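Serine acetyltransferase 1, putative (Entamoeba histolytica, PDB 7BW9) probably catalyses the transfer of an acetyl group to serine in cysteine biosynthesis, and binds cysteine. Local coordinates at residues K43-D48 / E101-D106. Sequence-based numbering, arbitrary orientation.
Sequences KILFPD and ELVKQD
Phe-46 and Val-103 meet because of how each first torsion is set: chi1 of -60° places CG of Phe-46 anti to its carbonyl carbon and sends the ring out to helix 96-113, while Val-103, with CG1 anti to its amide nitrogen (chi1 167°), presents that methyl to the ring. The touch is made at the ring's edge: CE2 of Phe-46 lies 3.7 Å from CG1 of Val-103, which sits in the ring plane, so the valine meets the rim and not a face. Farther round the same rim, the CG methylene of Lys-104 comes 4.1 Å from CZ of Phe-46, also near the plane, and the outer end of the ring is thus held against two successive residues of one helix. The other branch of Val-103 serves a second partner, its CG2 lying 4.2 Å from CD1 of Leu-45, so the valine's two methyls are divided between the last residue of helix 36-45 and the one that follows it. Phe-46 is the first residue to leave helical geometry there, and the CB atoms of both Leu-45 and Phe-46 are directed toward helix 96-113. The carbonyl O of Leu-45 accepts a hydrogen bond from NE of Arg-100, on that same helix just before 101-106, and the Phe-46 ring also touches Ile-107 and Met-134, the latter on helix 128-144. Lys-104 lends only its aliphatic part: the chain bends at chi3 (75°) and carries NZ off to salt bridges with Asp-19 and, at 3.4 Å and with a weak hydrogen bond, OE1 of Glu-101. The contact joins helices of the region that precedes the left-handed beta-helix in sequence. Between the two segments themselves cohesion is van der Waals and hydrophobic, with the Arg-100 bond a polar tie alongside, and the lysine's charge is probably balanced by Asp-19 and Glu-101.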
ATOM      1  N   LYS A  43     -20.610  -6.473  -5.083  1.00 16.12           N
ATOM      2  CA  LYS A  43     -21.806  -7.307  -5.155  1.00 16.99           C
ATOM      3  C   LYS A  43     -22.852  -6.687  -6.073  1.00 18.39           C
ATOM      4  O   LYS A  43     -23.569  -7.406  -6.781  1.00 21.83           O
ATOM      5  CB  LYS A  43     -22.394  -7.521  -3.755  1.00 15.08           C
ATOM      6  CG  LYS A  43     -21.455  -8.193  -2.770  1.00 17.19           C
ATOM      7  CD  LYS A  43     -22.129  -8.443  -1.419  1.00 25.83           C
ATOM      8  CE  LYS A  43     -21.165  -9.112  -0.443  1.00 28.10           C
ATOM      9  NZ  LYS A  43     -21.861  -9.767   0.706  1.00 42.09           N
ATOM     10  N   ILE A  44     -22.967  -5.358  -6.071  1.00 13.30           N
ATOM     11  CA  ILE A  44     -23.943  -4.718  -6.954  1.00 21.69           C
ATOM     12  C   ILE A  44     -23.545  -4.888  -8.420  1.00 23.64           C
ATOM     13  O   ILE A  44     -24.388  -5.188  -9.274  1.00 24.07           O
ATOM     14  CB  ILE A  44     -24.114  -3.232  -6.596  1.00 21.72           C
ATOM     15  CG1 ILE A  44     -24.812  -3.077  -5.239  1.00 19.67           C
ATOM     16  CG2 ILE A  44     -24.907  -2.531  -7.686  1.00 23.67           C
ATOM     17  CD1 ILE A  44     -24.580  -1.722  -4.573  1.00 22.17           C
ATOM     18  N   LEU A  45     -22.263  -4.704  -8.744  1.00 17.54           N
ATOM     19  CA  LEU A  45     -21.890  -4.720 -10.160  1.00 18.93           C
ATOM     20  C   LEU A  45     -21.707  -6.130 -10.717  1.00 20.09           C
ATOM     21  O   LEU A  45     -21.921  -6.348 -11.914  1.00 24.91           O
ATOM     22  CB  LEU A  45     -20.608  -3.925 -10.382  1.00 21.53           C
ATOM     23  CG  LEU A  45     -20.621  -2.445 -10.006  1.00 17.96           C
ATOM     24  CD1 LEU A  45     -19.212  -1.926 -10.128  1.00 24.86           C
ATOM     25  CD2 LEU A  45     -21.558  -1.667 -10.895  1.00 18.42           C
ATOM     26  N   PHE A  46     -21.290  -7.094  -9.905  1.00 15.85           N
ATOM     27  CA  PHE A  46     -21.053  -8.456 -10.381  1.00 17.74           C
ATOM     28  C   PHE A  46     -21.487  -9.469  -9.339  1.00 20.02           C
ATOM     29  O   PHE A  46     -20.656 -10.164  -8.748  1.00 17.71           O
ATOM     30  CB  PHE A  46     -19.583  -8.658 -10.735  1.00 22.44           C
ATOM     31  CG  PHE A  46     -19.106  -7.744 -11.782  1.00 22.14           C
ATOM     32  CD1 PHE A  46     -19.403  -7.991 -13.109  1.00 19.22           C
ATOM     33  CD2 PHE A  46     -18.360  -6.622 -11.447  1.00 17.58           C
ATOM     34  CE1 PHE A  46     -18.955  -7.139 -14.098  1.00 17.97           C
ATOM     35  CE2 PHE A  46     -17.914  -5.759 -12.431  1.00 19.22           C
ATOM     36  CZ  PHE A  46     -18.219  -6.019 -13.760  1.00 24.19           C
ATOM     37  N   PRO A  47     -22.796  -9.597  -9.108  1.00 22.02           N
ATOM     38  CA  PRO A  47     -23.259 -10.580  -8.113  1.00 21.22           C
ATOM     39  C   PRO A  47     -22.682 -11.969  -8.317  1.00 23.18           C
ATOM     40  O   PRO A  47     -22.351 -12.643  -7.333  1.00 25.76           O
ATOM     41  CB  PRO A  47     -24.787 -10.559  -8.283  1.00 19.86           C
ATOM     42  CG  PRO A  47     -25.058  -9.745  -9.547  1.00 23.22           C
ATOM     43  CD  PRO A  47     -23.906  -8.796  -9.651  1.00 18.18           C
ATOM     44  N   ASP A  48     -22.514 -12.411  -9.560  1.00 23.70           N
ATOM     45  CA  ASP A  48     -22.061 -13.785  -9.767  1.00 27.13           C
ATOM     46  C   ASP A  48     -20.710 -14.070  -9.118  1.00 31.25           C
ATOM     47  O   ASP A  48     -20.444 -15.222  -8.762  1.00 36.14           O
ATOM     48  CB  ASP A  48     -21.999 -14.108 -11.257  1.00 30.95           C
ATOM     49  CG  ASP A  48     -23.378 -14.314 -11.870  1.00 31.97           C
ATOM     50  OD1 ASP A  48     -24.396 -14.010 -11.202  1.00 35.58           O
ATOM     51  OD2 ASP A  48     -23.438 -14.770 -13.032  1.00 41.78           O
ATOM     52  N   GLU A 101     -21.379  -0.493 -17.084  1.00 20.76           N
ATOM     53  CA  GLU A 101     -20.896  -0.736 -18.439  1.00 24.79           C
ATOM     54  C   GLU A 101     -19.458  -0.265 -18.601  1.00 21.79           C
ATOM     55  O   GLU A 101     -18.670  -0.895 -19.318  1.00 19.41           O
ATOM     56  CB  GLU A 101     -21.796  -0.044 -19.470  1.00 24.76           C
ATOM     57  CG  GLU A 101     -23.243  -0.523 -19.473  1.00 33.89           C
ATOM     58  CD  GLU A 101     -23.364  -2.042 -19.355  1.00 50.57           C
ATOM     59  OE1 GLU A 101     -22.951  -2.757 -20.303  1.00 53.75           O
ATOM     60  OE2 GLU A 101     -23.855  -2.524 -18.303  1.00 49.40           O
ATOM     61  N   LEU A 102     -19.102   0.844 -17.938  1.00 19.20           N
ATOM     62  CA  LEU A 102     -17.722   1.338 -17.968  1.00 20.91           C
ATOM     63  C   LEU A 102     -16.762   0.384 -17.257  1.00 21.90           C
ATOM     64  O   LEU A 102     -15.661   0.106 -17.759  1.00 18.28           O
ATOM     65  CB  LEU A 102     -17.654   2.737 -17.342  1.00 23.10           C
ATOM     66  CG  LEU A 102     -18.183   3.906 -18.192  1.00 22.64           C
ATOM     67  CD1 LEU A 102     -18.183   5.206 -17.400  1.00 21.62           C
ATOM     68  CD2 LEU A 102     -17.399   4.071 -19.496  1.00 19.61           C
ATOM     69  N   VAL A 103     -17.157  -0.131 -16.089  1.00 15.80           N
ATOM     70  CA  VAL A 103     -16.300  -1.066 -15.366  1.00 17.09           C
ATOM     71  C   VAL A 103     -16.079  -2.328 -16.193  1.00 17.18           C
ATOM     72  O   VAL A 103     -14.957  -2.858 -16.264  1.00 16.56           O
ATOM     73  CB  VAL A 103     -16.908  -1.371 -13.982  1.00 20.51           C
ATOM     74  CG1 VAL A 103     -16.226  -2.570 -13.344  1.00 14.97           C
ATOM     75  CG2 VAL A 103     -16.800  -0.126 -13.076  1.00 18.95           C
ATOM     76  N   LYS A 104     -17.132  -2.804 -16.870  1.00 15.01           N
ATOM     77  CA  LYS A 104     -16.993  -3.963 -17.750  1.00 19.65           C
ATOM     78  C   LYS A 104     -15.938  -3.720 -18.822  1.00 17.19           C
ATOM     79  O   LYS A 104     -15.162  -4.621 -19.157  1.00 13.21           O
ATOM     80  CB  LYS A 104     -18.332  -4.297 -18.411  1.00 21.49           C
ATOM     81  CG  LYS A 104     -19.385  -4.882 -17.483  1.00 24.13           C
ATOM     82  CD  LYS A 104     -20.739  -4.928 -18.203  1.00 25.29           C
ATOM     83  CE  LYS A 104     -20.784  -6.051 -19.222  1.00 28.29           C
ATOM     84  NZ  LYS A 104     -22.071  -6.049 -19.979  1.00 32.55           N
ATOM     85  N   GLN A 105     -15.895  -2.507 -19.371  1.00 12.82           N
ATOM     86  CA  GLN A 105     -14.877  -2.214 -20.372  1.00 16.71           C
ATOM     87  C   GLN A 105     -13.490  -2.101 -19.757  1.00 14.66           C
ATOM     88  O   GLN A 105     -12.515  -2.517 -20.387  1.00 15.39           O
ATOM     89  CB  GLN A 105     -15.256  -0.960 -21.141  1.00 17.61           C
ATOM     90  CG  GLN A 105     -16.585  -1.133 -21.878  1.00 18.14           C
ATOM     91  CD  GLN A 105     -16.995   0.130 -22.598  1.00 27.65           C
ATOM     92  OE1 GLN A 105     -17.347   0.102 -23.777  1.00 29.94           O
ATOM     93  NE2 GLN A 105     -16.925   1.252 -21.899  1.00 24.46           N
ATOM     94  N   ASP A 106     -13.380  -1.591 -18.517  1.00 16.90           N
ATOM     95  CA  ASP A 106     -12.093  -1.649 -17.825  1.00 19.71           C
ATOM     96  C   ASP A 106     -11.622  -3.097 -17.673  1.00 15.36           C
ATOM     97  O   ASP A 106     -10.437  -3.400 -17.867  1.00 15.61           O
ATOM     98  CB  ASP A 106     -12.179  -0.963 -16.453  1.00 17.85           C
ATOM     99  CG  ASP A 106     -12.489   0.546 -16.546  1.00 26.15           C
ATOM    100  OD1 ASP A 106     -12.079   1.224 -17.534  1.00 24.19           O
ATOM    101  OD2 ASP A 106     -13.149   1.062 -15.611  1.00 23.19           O
TER